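Local coordinates for protein Ceg4 (Legionella pneumophila subsp. pneumophila, PDB 6AOK) that acts as a HAD-like phosphotyrosine phosphatase effector that binds magnesium and attenuates activation of eukaryotic MAPK pathways, at residues D105-I110 against N149-H154; E174-V179 against E187-Y192; Y118-F123 against L136-S141. All coordinates share one frame; numbering follows the deposited sequence. Where two conformers were deposited one is given.

Interaction 1 (D105-I110 against N149-H154)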
ATOM      1  N   ASP A 105      -1.651 -11.554  11.946  1.00 28.39           N
ATOM      2  CA  ASP A 105      -2.602 -12.336  11.178  1.00 26.71           C
ATOM      3  C   ASP A 105      -3.128 -11.623   9.950  1.00 21.14           C
ATOM      4  O   ASP A 105      -4.000 -12.187   9.287  1.00 25.31           O
ATOM      5  CB  ASP A 105      -3.746 -12.730  12.084  1.00 31.41           C
ATOM      6  CG  ASP A 105      -3.286 -13.699  13.168  1.00 36.01           C
ATOM      7  OD1 ASP A 105      -2.509 -14.627  12.816  1.00 34.34           O
ATOM      8  OD2 ASP A 105      -3.657 -13.515  14.349  1.00 37.37           O
ATOM      9  N   VAL A 106      -2.631 -10.420   9.638  1.00 19.58           N
ATOM     10  CA  VAL A 106      -3.000  -9.676   8.442  1.00 17.55           C
ATOM     11  C   VAL A 106      -1.760  -9.548   7.568  1.00 21.70           C
ATOM     12  O   VAL A 106      -0.734  -9.025   8.018  1.00 25.48           O
ATOM     13  CB  VAL A 106      -3.544  -8.281   8.779  1.00 17.12           C
ATOM     14  CG1 VAL A 106      -3.883  -7.560   7.470  1.00 17.16           C
ATOM     15  CG2 VAL A 106      -4.769  -8.416   9.632  1.00 18.84           C
ATOM     16  N   THR A 107      -1.834 -10.028   6.339  1.00 18.36           N
ATOM     17  CA  THR A 107      -0.720  -9.878   5.408  1.00 17.43           C
ATOM     18  C   THR A 107      -1.019  -8.744   4.437  1.00 15.81           C
ATOM     19  O   THR A 107      -2.037  -8.761   3.748  1.00 16.47           O
ATOM     20  CB  THR A 107      -0.463 -11.182   4.659  1.00 19.51           C
ATOM     21  OG1 THR A 107      -0.150 -12.206   5.618  1.00 21.23           O
ATOM     22  CG2 THR A 107       0.704 -11.003   3.696  1.00 21.16           C
ATOM     23  N   VAL A 108      -0.139  -7.751   4.393  1.00 12.86           N
ATOM     24  CA  VAL A 108      -0.346  -6.546   3.602  1.00 14.63           C
ATOM     25  C   VAL A 108       0.564  -6.599   2.385  1.00 14.52           C
ATOM     26  O   VAL A 108       1.793  -6.515   2.517  1.00 16.09           O
ATOM     27  CB  VAL A 108      -0.069  -5.283   4.411  1.00 14.39           C
ATOM     28  CG1 VAL A 108      -0.455  -4.098   3.600  1.00 14.44           C
ATOM     29  CG2 VAL A 108      -0.904  -5.332   5.665  1.00 19.49           C
ATOM     30  N   ASN A 109      -0.038  -6.729   1.204  1.00 11.86           N
ATOM     31  CA  ASN A 109       0.679  -6.708  -0.063  1.00 12.51           C
ATOM     32  C   ASN A 109       0.274  -5.442  -0.789  1.00 11.75           C
ATOM     33  O   ASN A 109      -0.900  -5.264  -1.113  1.00 13.48           O
ATOM     34  CB  ASN A 109       0.329  -7.897  -0.946  1.00 12.20           C
ATOM     35  CG  ASN A 109       0.574  -9.233  -0.253  1.00 14.11           C
ATOM     36  OD1 ASN A 109       1.737  -9.683  -0.140  1.00 12.78           O
ATOM     37  ND2 ASN A 109      -0.504  -9.887   0.216  1.00 14.69           N
ATOM     38  N   ILE A 110       1.248  -4.637  -1.139  1.00  8.75           N
ATOM     39  CA  ILE A 110       1.021  -3.501  -2.018  1.00  9.79           C
ATOM     40  C   ILE A 110       1.473  -3.899  -3.420  1.00 11.75           C
ATOM     41  O   ILE A 110       2.603  -4.351  -3.612  1.00 12.85           O
ATOM     42  CB  ILE A 110       1.783  -2.268  -1.527  1.00 13.50           C
ATOM     43  CG1 ILE A 110       1.289  -1.880  -0.124  1.00 12.98           C
ATOM     44  CG2 ILE A 110       1.588  -1.102  -2.571  1.00 11.14           C
ATOM     45  CD1 ILE A 110       2.095  -0.694   0.496  1.00 17.30           C
ATOM     46  N   ASN A 149      -1.193 -13.574  -8.458  1.00 11.60           N
ATOM     47  CA  ASN A 149      -1.248 -15.006  -8.684  1.00 12.65           C
ATOM     48  C   ASN A 149      -0.052 -15.693  -8.044  1.00 13.05           C
ATOM     49  O   ASN A 149      -0.190 -16.737  -7.392  1.00 13.97           O
ATOM     50  CB  ASN A 149      -1.283 -15.294 -10.182  1.00 13.94           C
ATOM     51  CG  ASN A 149      -1.400 -16.791 -10.473  1.00 16.79           C
ATOM     52  OD1 ASN A 149      -2.441 -17.385 -10.211  1.00 21.39           O
ATOM     53  ND2 ASN A 149      -0.334 -17.404 -11.014  1.00 17.65           N
ATOM     54  N   SER A 150       1.137 -15.134  -8.246  1.00 12.63           N
ATOM     55  CA  SER A 150       2.341 -15.734  -7.678  0.59 15.22           C
ATOM     56  C   SER A 150       2.346 -15.632  -6.151  1.00 14.58           C
ATOM     57  O   SER A 150       2.718 -16.576  -5.449  1.00 15.73           O
ATOM     58  CB  SER A 150       3.577 -15.045  -8.265  0.59 14.91           C
ATOM     59  OG  SER A 150       3.793 -15.439  -9.605  0.59 15.42           O
ATOM     60  N   ARG A 151       1.947 -14.492  -5.618  1.00 12.25           N
ATOM     61  CA  ARG A 151       1.923 -14.321  -4.169  1.00 14.51           C
ATOM     62  C   ARG A 151       0.927 -15.276  -3.498  1.00 14.13           C
ATOM     63  O   ARG A 151       1.240 -15.898  -2.469  1.00 14.74           O
ATOM     64  CB  ARG A 151       1.583 -12.870  -3.862  1.00 11.20           C
ATOM     65  CG  ARG A 151       1.554 -12.586  -2.375  1.00 14.45           C
ATOM     66  CD  ARG A 151       2.959 -12.752  -1.792  1.00 15.25           C
ATOM     67  NE  ARG A 151       2.959 -12.198  -0.443  1.00 16.70           N
ATOM     68  CZ  ARG A 151       3.587 -12.743   0.584  1.00 17.78           C
ATOM     69  NH1 ARG A 151       4.218 -13.894   0.426  1.00 18.77           N
ATOM     70  NH2 ARG A 151       3.572 -12.122   1.755  1.00 17.85           N
ATOM     71  N   LEU A 152      -0.262 -15.449  -4.077  1.00 13.29           N
ATOM     72  CA  LEU A 152      -1.239 -16.356  -3.454  1.00 16.20           C
ATOM     73  C   LEU A 152      -0.843 -17.826  -3.597  1.00 17.08           C
ATOM     74  O   LEU A 152      -1.372 -18.690  -2.878  1.00 18.01           O
ATOM     75  CB  LEU A 152      -2.627 -16.130  -4.054  1.00 19.72           C
ATOM     76  CG  LEU A 152      -3.435 -14.934  -3.549  1.00 17.88           C
ATOM     77  CD1 LEU A 152      -4.768 -14.828  -4.337  1.00 17.78           C
ATOM     78  CD2 LEU A 152      -3.707 -15.100  -2.051  1.00 17.53           C
ATOM     79  N   ASN A 153       0.059 -18.133  -4.523  1.00 16.85           N
ATOM     80  CA  ASN A 153       0.618 -19.471  -4.615  1.00 17.43           C
ATOM     81  C   ASN A 153       1.596 -19.752  -3.482  1.00 21.89           C
ATOM     82  O   ASN A 153       1.868 -20.919  -3.223  1.00 24.18           O
ATOM     83  CB  ASN A 153       1.348 -19.656  -5.971  1.00 19.16           C
ATOM     84  CG  ASN A 153       1.748 -21.118  -6.244  1.00 22.17           C
ATOM     85  OD1 ASN A 153       0.922 -22.039  -6.138  1.00 28.91           O
ATOM     86  ND2 ASN A 153       3.030 -21.334  -6.560  1.00 20.51           N
ATOM     87  N   HIS A 154       2.161 -18.715  -2.847  1.00 22.32           N
ATOM     88  CA  HIS A 154       3.158 -18.931  -1.797  1.00 27.55           C
ATOM     89  C   HIS A 154       2.542 -19.718  -0.655  1.00 32.79           C
ATOM     90  O   HIS A 154       1.352 -19.572  -0.361  1.00 30.54           O
ATOM     91  CB  HIS A 154       3.709 -17.622  -1.254  1.00 25.34           C
ATOM     92  CG  HIS A 154       4.516 -16.870  -2.260  1.00 24.84           C
ATOM     93  ND1 HIS A 154       4.766 -15.518  -2.155  1.00 23.71           N
ATOM     94  CD2 HIS A 154       5.121 -17.290  -3.403  1.00 24.96           C
ATOM     95  CE1 HIS A 154       5.471 -15.129  -3.214  1.00 22.60           C
ATOM     96  NE2 HIS A 154       5.717 -16.190  -3.974  1.00 22.86           N
TER
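N109 and R151 meet where helix 144-153 packs on strand 106-111 of the parallel sheet in the N-terminal HAD-like phosphatase domain, and they illustrate how one polar pair can join a helix to a parallel sheet. The backbones stand well apart, with N109 CA and R151 CA 8.7 Å from each other, a gap that the long arginine spans, its first bond already directed at the strand. Its CG runs anti to the backbone N, and a bend at chi2 (66°) then swings the guanidinium across the end of the asparagine. The two flat groups are nearly perpendicular, their planes 85° apart. R151 NE donates to N109 OD1 over 2.8 Å, almost straight at 171°. The oxygen lies in the guanidinium plane, at its edge, whereas from the asparagine's side the donor stands somewhat tilted out of the amide plane. At the other end of that amide, ND2 bonds to the backbone O of I15 on the neighbouring strand 13-17. Oxygen and nitrogen thus have separate partners, which fixes the amide's rotation and satisfies a buried polar group. T107, two residues earlier and on the same sheet face, adds a lighter touch: its methyl CG2 comes obliquely to R151 NH2 at 3.6 Å. T137 on strand 136-139 also packs against both N109 and R151. On the reverse face of strand 106-111, V106 and V108 pack against helix 91-100. The guanidinium also bonds within its own segment, where the helix gives way to loop. Here R151 CA and S150 O lie against one face of the H154 ring, toward its rim, while R151 NH1 reaches H154 ND1 at 3.1 Å, near the ring plane.

Interaction 2 (E174-V179 against E187-Y192)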
ATOM      1  N   GLU A 174      -7.716  -7.526 -12.929  1.00 11.60           N
ATOM      2  CA  GLU A 174      -6.615  -8.494 -12.870  1.00 12.01           C
ATOM      3  C   GLU A 174      -6.420  -9.095 -11.489  1.00 12.15           C
ATOM      4  O   GLU A 174      -6.237 -10.301 -11.359  1.00 12.84           O
ATOM      5  CB  GLU A 174      -5.297  -7.833 -13.286  1.00 12.21           C
ATOM      6  CG  GLU A 174      -5.220  -7.483 -14.787  1.00 14.12           C
ATOM      7  CD  GLU A 174      -3.856  -6.880 -15.109  1.00 17.27           C
ATOM      8  OE1 GLU A 174      -2.860  -7.145 -14.388  1.00 15.74           O
ATOM      9  OE2 GLU A 174      -3.779  -6.163 -16.114  1.00 18.66           O
HETATM   10  N   MSE A 175      -6.387  -8.280 -10.456  1.00 10.08           N
HETATM   11  CA  MSE A 175      -6.206  -8.831  -9.149  1.00 11.08           C
HETATM   12  C   MSE A 175      -7.372  -9.707  -8.751  1.00 11.92           C
HETATM   13  O   MSE A 175      -7.196 -10.747  -8.217  1.00 11.65           O
HETATM   14  CB  MSE A 175      -5.990  -7.753  -8.113  1.00 13.40           C
HETATM   15  CG  MSE A 175      -4.805  -6.867  -8.448  1.00 12.59           C
HETATM   16 SE   MSE A 175      -4.030  -5.957  -6.882  0.57 14.54          SE
HETATM   17  CE  MSE A 175      -5.337  -4.478  -6.951  1.00 17.16           C
ATOM     18  N   LEU A 176      -8.561  -9.256  -9.066  1.00 11.60           N
ATOM     19  CA  LEU A 176      -9.754 -10.050  -8.742  1.00 12.38           C
ATOM     20  C   LEU A 176      -9.747 -11.394  -9.471  1.00 13.30           C
ATOM     21  O   LEU A 176     -10.109 -12.425  -8.894  1.00 12.63           O
ATOM     22  CB  LEU A 176     -10.996  -9.251  -9.111  1.00 14.23           C
ATOM     23  CG  LEU A 176     -12.294  -9.957  -8.780  1.00 16.45           C
ATOM     24  CD1 LEU A 176     -12.486 -10.114  -7.236  1.00 13.37           C
ATOM     25  CD2 LEU A 176     -13.459  -9.167  -9.421  1.00 16.92           C
ATOM     26  N   ARG A 177      -9.342 -11.389 -10.754  1.00 13.82           N
ATOM     27  CA  ARG A 177      -9.170 -12.633 -11.519  1.00 18.02           C
ATOM     28  C   ARG A 177      -8.185 -13.587 -10.834  1.00 12.82           C
ATOM     29  O   ARG A 177      -8.422 -14.803 -10.752  1.00 13.74           O
ATOM     30  CB  ARG A 177      -8.663 -12.277 -12.927  1.00 20.69           C
ATOM     31  CG  ARG A 177      -9.099 -13.190 -14.032  1.00 29.80           C
ATOM     32  CD  ARG A 177      -9.516 -12.373 -15.296  1.00 31.88           C
ATOM     33  NE  ARG A 177      -8.575 -11.286 -15.586  1.00 33.54           N
ATOM     34  CZ  ARG A 177      -8.940 -10.052 -15.958  1.00 32.14           C
ATOM     35  NH1 ARG A 177     -10.229  -9.738 -16.094  1.00 36.44           N
ATOM     36  NH2 ARG A 177      -8.027  -9.124 -16.183  1.00 25.43           N
ATOM     37  N   ALA A 178      -7.057 -13.047 -10.357  1.00 11.97           N
ATOM     38  CA  ALA A 178      -6.029 -13.845  -9.700  1.00 15.85           C
ATOM     39  C   ALA A 178      -6.544 -14.438  -8.392  1.00 12.50           C
ATOM     40  O   ALA A 178      -6.287 -15.608  -8.072  1.00 13.41           O
ATOM     41  CB  ALA A 178      -4.786 -12.974  -9.460  1.00 16.64           C
ATOM     42  N   VAL A 179      -7.310 -13.648  -7.644  1.00 12.07           N
ATOM     43  CA  VAL A 179      -7.825 -14.112  -6.361  1.00 17.55           C
ATOM     44  C   VAL A 179      -8.868 -15.208  -6.580  1.00 21.16           C
ATOM     45  O   VAL A 179      -8.871 -16.214  -5.874  1.00 14.93           O
ATOM     46  CB  VAL A 179      -8.388 -12.920  -5.564  1.00 12.05           C
ATOM     47  CG1 VAL A 179      -9.180 -13.421  -4.333  1.00 13.84           C
ATOM     48  CG2 VAL A 179      -7.253 -12.003  -5.089  1.00 11.20           C
ATOM     49  N   GLU A 187     -17.937 -14.207  -0.710  1.00 32.79           N
ATOM     50  CA  GLU A 187     -17.996 -13.829   0.679  1.00 36.38           C
ATOM     51  C   GLU A 187     -16.641 -13.770   1.333  1.00 33.08           C
ATOM     52  O   GLU A 187     -16.490 -13.280   2.385  1.00 32.96           O
ATOM     53  CB  GLU A 187     -18.924 -14.721   1.515  1.00 45.72           C
ATOM     54  CG  GLU A 187     -18.387 -16.055   2.002  1.00 52.93           C
ATOM     55  CD  GLU A 187     -18.942 -17.223   1.203  1.00 60.43           C
ATOM     56  OE1 GLU A 187     -19.077 -18.333   1.749  1.00 65.32           O
ATOM     57  OE2 GLU A 187     -19.282 -17.048   0.018  1.00 61.67           O
ATOM     58  N   GLU A 188     -15.632 -14.357   0.700  1.00 28.53           N
ATOM     59  CA  GLU A 188     -14.281 -14.229   1.205  1.00 25.28           C
ATOM     60  C   GLU A 188     -13.591 -12.993   0.671  1.00 23.47           C
ATOM     61  O   GLU A 188     -12.604 -12.551   1.258  1.00 26.14           O
ATOM     62  CB  GLU A 188     -13.468 -15.464   0.843  1.00 29.18           C
ATOM     63  CG  GLU A 188     -13.796 -16.648   1.714  1.00 34.98           C
ATOM     64  CD  GLU A 188     -13.439 -17.963   1.060  1.00 40.40           C
ATOM     65  OE1 GLU A 188     -13.462 -18.051  -0.198  1.00 40.53           O
ATOM     66  OE2 GLU A 188     -13.165 -18.928   1.811  1.00 44.77           O
ATOM     67  N   ILE A 189     -14.120 -12.400  -0.387  1.00 19.75           N
ATOM     68  CA  ILE A 189     -13.475 -11.275  -1.068  1.00 18.50           C
ATOM     69  C   ILE A 189     -14.185  -9.976  -0.704  1.00 17.59           C
ATOM     70  O   ILE A 189     -15.411  -9.882  -0.811  1.00 17.16           O
ATOM     71  CB  ILE A 189     -13.498 -11.473  -2.587  1.00 19.82           C
ATOM     72  CG1 ILE A 189     -12.759 -12.754  -2.973  1.00 19.90           C
ATOM     73  CG2 ILE A 189     -12.918 -10.242  -3.306  1.00 20.96           C
ATOM     74  CD1 ILE A 189     -13.055 -13.266  -4.367  1.00 21.71           C
ATOM     75  N   ARG A 190     -13.413  -8.966  -0.318  1.00 14.70           N
ATOM     76  CA  ARG A 190     -13.919  -7.616  -0.107  1.00 20.27           C
ATOM     77  C   ARG A 190     -13.178  -6.755  -1.122  1.00 16.70           C
ATOM     78  O   ARG A 190     -12.011  -6.400  -0.892  1.00 13.66           O
ATOM     79  CB  ARG A 190     -13.647  -7.130   1.319  1.00 24.32           C
ATOM     80  CG  ARG A 190     -14.313  -7.966   2.441  1.00 29.77           C
ATOM     81  CD  ARG A 190     -15.786  -7.666   2.558  1.00 36.26           C
ATOM     82  NE  ARG A 190     -16.367  -8.253   3.769  1.00 43.85           N
ATOM     83  CZ  ARG A 190     -16.878  -9.486   3.843  1.00 51.05           C
ATOM     84  NH1 ARG A 190     -16.890 -10.275   2.758  1.00 52.09           N
ATOM     85  NH2 ARG A 190     -17.400  -9.930   4.996  1.00 53.27           N
ATOM     86  N   GLY A 191     -13.838  -6.435  -2.231  1.00 14.46           N
ATOM     87  CA  GLY A 191     -13.203  -5.725  -3.327  1.00 14.92           C
ATOM     88  C   GLY A 191     -13.726  -4.307  -3.386  1.00 17.74           C
ATOM     89  O   GLY A 191     -14.935  -4.069  -3.308  1.00 17.04           O
ATOM     90  N   TYR A 192     -12.805  -3.351  -3.526  1.00 12.67           N
ATOM     91  CA  TYR A 192     -13.170  -1.949  -3.630  1.00 13.35           C
ATOM     92  C   TYR A 192     -12.439  -1.342  -4.815  1.00 12.95           C
ATOM     93  O   TYR A 192     -11.204  -1.284  -4.836  1.00 12.02           O
ATOM     94  CB  TYR A 192     -12.821  -1.192  -2.345  1.00 17.71           C
ATOM     95  CG  TYR A 192     -13.468  -1.810  -1.153  1.00 18.34           C
ATOM     96  CD1 TYR A 192     -14.800  -1.531  -0.830  1.00 20.26           C
ATOM     97  CD2 TYR A 192     -12.772  -2.741  -0.386  1.00 21.57           C
ATOM     98  CE1 TYR A 192     -15.409  -2.112   0.230  1.00 22.09           C
ATOM     99  CE2 TYR A 192     -13.392  -3.352   0.716  1.00 23.21           C
ATOM    100  CZ  TYR A 192     -14.701  -3.007   1.006  1.00 23.52           C
ATOM    101  OH  TYR A 192     -15.321  -3.588   2.056  1.00 27.71           O
TER
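I189 meets L176 and V179 through aliphatic carbons, with no flat group from either segment between them; Y184, from the intervening loop, touches V179 and I189. The flat groups of strand 189-192 belong to R190 and Y192. The Y192 ring meets that of Y204 with planes about 30° apart, and the R190 guanidinium makes a weak bond through NH1 to the backbone O of E187. The strand thus illustrates a division of labour: I189 faces helix 169-180, while R190 and Y192 make their contacts elsewhere. That helix is the crossover helix of the beta-alpha-beta unit made by strand 161-165, helix 169-180 and strand 189-192. I189 splits its two branches between two helix residues. Its CG2 receives L176 CD1 at 4.0 Å, the side chains crossing at about a right angle. Its other arm, CG1 and CD1, is directed at V179, and the two meet tip to tip, V179 CG1 lying 3.9 Å from I189 CD1. The leucine reaches this position because its CG stands anti to the backbone N (chi1 -178°), carrying a methyl nearer the strand than its CB direction would suggest. I164 of the adjacent strand touches both L176 and I189. Across the two segments, then, aliphatic carbons, mostly methyls, make the contact. Such a contact depends on shape and dispersion, with little directional preference, and its hold comes mainly from withdrawing apolar surface from water.

Interaction 3 (Y118-F123 against L136-S141)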
ATOM      1  N   TYR A 118      10.119   4.299  -3.010  1.00 12.31           N
ATOM      2  CA  TYR A 118       9.270   5.475  -2.879  1.00 10.97           C
ATOM      3  C   TYR A 118       8.186   5.234  -1.847  1.00 11.92           C
ATOM      4  O   TYR A 118       7.910   6.091  -0.990  1.00 12.16           O
ATOM      5  CB  TYR A 118       8.621   5.789  -4.229  1.00 13.83           C
ATOM      6  CG  TYR A 118       7.694   6.970  -4.087  1.00 14.78           C
ATOM      7  CD1 TYR A 118       6.309   6.824  -4.172  1.00 10.80           C
ATOM      8  CD2 TYR A 118       8.227   8.244  -3.846  1.00 12.33           C
ATOM      9  CE1 TYR A 118       5.448   7.969  -4.026  1.00 13.64           C
ATOM     10  CE2 TYR A 118       7.395   9.363  -3.709  1.00 12.78           C
ATOM     11  CZ  TYR A 118       6.016   9.213  -3.795  1.00 14.83           C
ATOM     12  OH  TYR A 118       5.183  10.308  -3.733  1.00 13.05           O
ATOM     13  N   ILE A 119       7.541   4.070  -1.938  1.00  9.38           N
ATOM     14  CA  ILE A 119       6.485   3.712  -1.003  1.00 11.99           C
ATOM     15  C   ILE A 119       7.022   3.711   0.425  1.00 13.19           C
ATOM     16  O   ILE A 119       6.411   4.295   1.320  1.00 10.27           O
ATOM     17  CB  ILE A 119       5.868   2.347  -1.402  1.00 11.82           C
ATOM     18  CG1 ILE A 119       5.110   2.491  -2.739  1.00 12.78           C
ATOM     19  CG2 ILE A 119       5.007   1.824  -0.281  1.00  9.53           C
ATOM     20  CD1 ILE A 119       4.788   1.108  -3.386  1.00 11.86           C
ATOM     21  N   LYS A 120       8.206   3.117   0.645  1.00  9.46           N
ATOM     22  CA  LYS A 120       8.773   3.092   1.989  1.00 13.06           C
ATOM     23  C   LYS A 120       9.107   4.496   2.487  1.00 14.61           C
ATOM     24  O   LYS A 120       8.998   4.776   3.695  1.00 13.53           O
ATOM     25  CB  LYS A 120      10.016   2.218   2.009  1.00 13.72           C
ATOM     26  CG  LYS A 120       9.719   0.743   1.826  1.00 15.10           C
ATOM     27  CD  LYS A 120      11.077   0.055   2.022  1.00 21.07           C
ATOM     28  CE  LYS A 120      11.077  -1.271   1.499  1.00 27.60           C
ATOM     29  NZ  LYS A 120      12.512  -1.788   1.649  1.00 32.28           N
ATOM     30  N   ALA A 121       9.548   5.381   1.588  1.00 10.93           N
ATOM     31  CA  ALA A 121       9.806   6.761   2.016  1.00 13.51           C
ATOM     32  C   ALA A 121       8.517   7.462   2.426  1.00 12.78           C
ATOM     33  O   ALA A 121       8.533   8.266   3.360  1.00 12.79           O
ATOM     34  CB  ALA A 121      10.506   7.565   0.924  1.00 12.37           C
ATOM     35  N   VAL A 122       7.397   7.207   1.728  1.00 11.19           N
ATOM     36  CA  VAL A 122       6.134   7.830   2.123  1.00 13.00           C
ATOM     37  C   VAL A 122       5.699   7.349   3.504  1.00 14.03           C
ATOM     38  O   VAL A 122       5.286   8.148   4.361  1.00 14.37           O
ATOM     39  CB  VAL A 122       5.021   7.562   1.084  1.00 10.99           C
ATOM     40  CG1 VAL A 122       3.647   8.062   1.673  1.00 10.43           C
ATOM     41  CG2 VAL A 122       5.365   8.306  -0.245  1.00 11.27           C
ATOM     42  N   PHE A 123       5.686   6.022   3.708  1.00 11.25           N
ATOM     43  CA  PHE A 123       5.340   5.482   5.029  1.00 10.28           C
ATOM     44  C   PHE A 123       6.262   6.033   6.096  1.00 11.14           C
ATOM     45  O   PHE A 123       5.819   6.409   7.180  1.00 13.37           O
ATOM     46  CB  PHE A 123       5.438   3.938   5.010  1.00  9.92           C
ATOM     47  CG  PHE A 123       4.180   3.252   4.518  1.00 13.40           C
ATOM     48  CD1 PHE A 123       3.978   3.018   3.148  1.00 13.72           C
ATOM     49  CD2 PHE A 123       3.230   2.822   5.424  1.00 12.72           C
ATOM     50  CE1 PHE A 123       2.852   2.399   2.688  1.00 15.21           C
ATOM     51  CE2 PHE A 123       2.032   2.211   4.974  1.00 16.58           C
ATOM     52  CZ  PHE A 123       1.843   1.984   3.617  1.00 16.60           C
ATOM     53  N   LEU A 136       5.349  -4.846   5.226  1.00 11.49           N
ATOM     54  CA  LEU A 136       4.806  -4.683   3.903  1.00 12.30           C
ATOM     55  C   LEU A 136       5.490  -5.644   2.942  1.00 15.13           C
ATOM     56  O   LEU A 136       6.707  -5.819   3.003  1.00 14.35           O
ATOM     57  CB  LEU A 136       5.073  -3.268   3.406  1.00 11.25           C
ATOM     58  CG  LEU A 136       4.335  -2.166   4.116  1.00 12.69           C
ATOM     59  CD1 LEU A 136       4.918  -0.888   3.553  1.00 12.95           C
ATOM     60  CD2 LEU A 136       2.865  -2.243   3.753  1.00 14.94           C
ATOM     61  N   THR A 137       4.707  -6.237   2.035  1.00  9.77           N
ATOM     62  CA  THR A 137       5.233  -6.967   0.874  1.00 11.99           C
ATOM     63  C   THR A 137       4.897  -6.080  -0.315  1.00 12.22           C
ATOM     64  O   THR A 137       3.732  -5.791  -0.562  1.00 15.07           O
ATOM     65  CB  THR A 137       4.586  -8.352   0.732  1.00 14.37           C
ATOM     66  OG1 THR A 137       4.973  -9.175   1.835  1.00 15.66           O
ATOM     67  CG2 THR A 137       4.987  -9.085  -0.595  1.00 13.72           C
ATOM     68  N   ILE A 138       5.903  -5.619  -1.024  1.00 10.21           N
ATOM     69  CA  ILE A 138       5.688  -4.684  -2.117  1.00 10.88           C
ATOM     70  C   ILE A 138       5.996  -5.448  -3.383  1.00 12.25           C
ATOM     71  O   ILE A 138       7.133  -5.920  -3.563  1.00 11.76           O
ATOM     72  CB  ILE A 138       6.566  -3.431  -1.974  1.00 11.21           C
ATOM     73  CG1 ILE A 138       6.241  -2.753  -0.638  1.00 14.41           C
ATOM     74  CG2 ILE A 138       6.308  -2.419  -3.176  1.00  9.55           C
ATOM     75  CD1 ILE A 138       7.092  -1.538  -0.356  1.00 17.01           C
ATOM     76  N   LEU A 139       4.977  -5.586  -4.247  1.00 12.07           N
ATOM     77  CA  LEU A 139       5.066  -6.355  -5.496  1.00 11.62           C
ATOM     78  C   LEU A 139       5.038  -5.342  -6.629  1.00 13.76           C
ATOM     79  O   LEU A 139       4.020  -4.678  -6.820  1.00 11.47           O
ATOM     80  CB  LEU A 139       3.896  -7.329  -5.580  1.00  9.01           C
ATOM     81  CG  LEU A 139       3.890  -8.284  -4.361  1.00 12.81           C
ATOM     82  CD1 LEU A 139       2.596  -9.020  -4.293  1.00 17.35           C
ATOM     83  CD2 LEU A 139       5.118  -9.278  -4.337  1.00 15.23           C
ATOM     84  N   GLU A 140       6.147  -5.201  -7.369  1.00 11.55           N
ATOM     85  CA  GLU A 140       6.209  -4.059  -8.296  1.00 14.11           C
ATOM     86  C   GLU A 140       6.634  -4.500  -9.691  1.00 12.87           C
ATOM     87  O   GLU A 140       7.252  -3.736 -10.428  1.00 17.04           O
ATOM     88  CB  GLU A 140       7.131  -2.949  -7.771  1.00 16.74           C
ATOM     89  CG  GLU A 140       8.575  -3.356  -7.533  1.00 22.34           C
ATOM     90  CD  GLU A 140       9.545  -2.150  -7.355  1.00 25.78           C
ATOM     91  OE1 GLU A 140      10.031  -1.929  -6.231  1.00 24.41           O
ATOM     92  OE2 GLU A 140       9.863  -1.454  -8.363  1.00 28.10           O
ATOM     93  N   SER A 141       6.233  -5.691 -10.104  1.00 10.08           N
ATOM     94  CA  SER A 141       6.618  -6.134 -11.437  1.00 16.64           C
ATOM     95  C   SER A 141       5.903  -5.336 -12.526  1.00 18.76           C
ATOM     96  O   SER A 141       6.406  -5.221 -13.647  1.00 21.14           O
ATOM     97  CB  SER A 141       6.313  -7.616 -11.580  1.00 17.04           C
ATOM     98  OG  SER A 141       4.944  -7.798 -11.895  1.00 18.96           O
TER
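L136 and F123 form the inner part of this contact, with I119 and I138 beside them, while K120 covers its solvent side. Together they offer a worked example of the beta-alpha-beta crossover, in which helix 116-125 packs over the parallel strands it connects, 106-111 and 136-139. The short helix and strand axes pass 10.8 Å apart and run roughly antiparallel, at 146°. On the tight side, L136 CD1 sits almost centrally over one face of the F123 ring, 4.0 Å from its centroid, in a CH-pi contact. A chi1 of -85° swings the ring of F123 toward the strand and a chi2 of 87° turns its face to L136. F97 and F128 meet this ring edge-to-face, so F123 belongs to an aromatic cluster with them. The two isoleucines lie alongside, pointing opposite ways, and touch twice: I119 CD1 against I138 CG2 at 3.8 Å, and I119 CG2 against I138 CD1 at 4.0 Å. I119 also packs on I110 and on F19, and its side chain is about 6 Å from that of the magnesium ligand D20, which places this packing near the metal site without touching it. The outer side is thinner. K120 passes I138 at a slant and contributes its CG, 4.1 Å from I138 CD1; beyond CG the exposed chain runs on extended. Its aliphatic root shields the isoleucine while the amino group is carried past the contact. Built of apolar contacts and one CH-pi contact, the interface probably rests on hydrophobic burial, and the charged lysine joins it through carbon alone.

How the interactions relate
From the N terminus, strand 106-111 opens interaction 1, which closes only when the chain reaches the end of helix 144-153. Interaction 3 is nested inside that loop, pairing helix 116-125 with strand 136-139. The two share neighbouring strands, with I110 O and L139 N 2.8 Å apart in a probable hydrogen bond, but their helices pack on opposite faces of the sheet. Interaction 2 follows in series, closing the short loop between helix 169-180 and the edge strand 189-192. It touches interaction 1 through helix packing, L152 CD1 against V179 CA. Interactions 2 and 3 do not touch and tie down the two outermost strands.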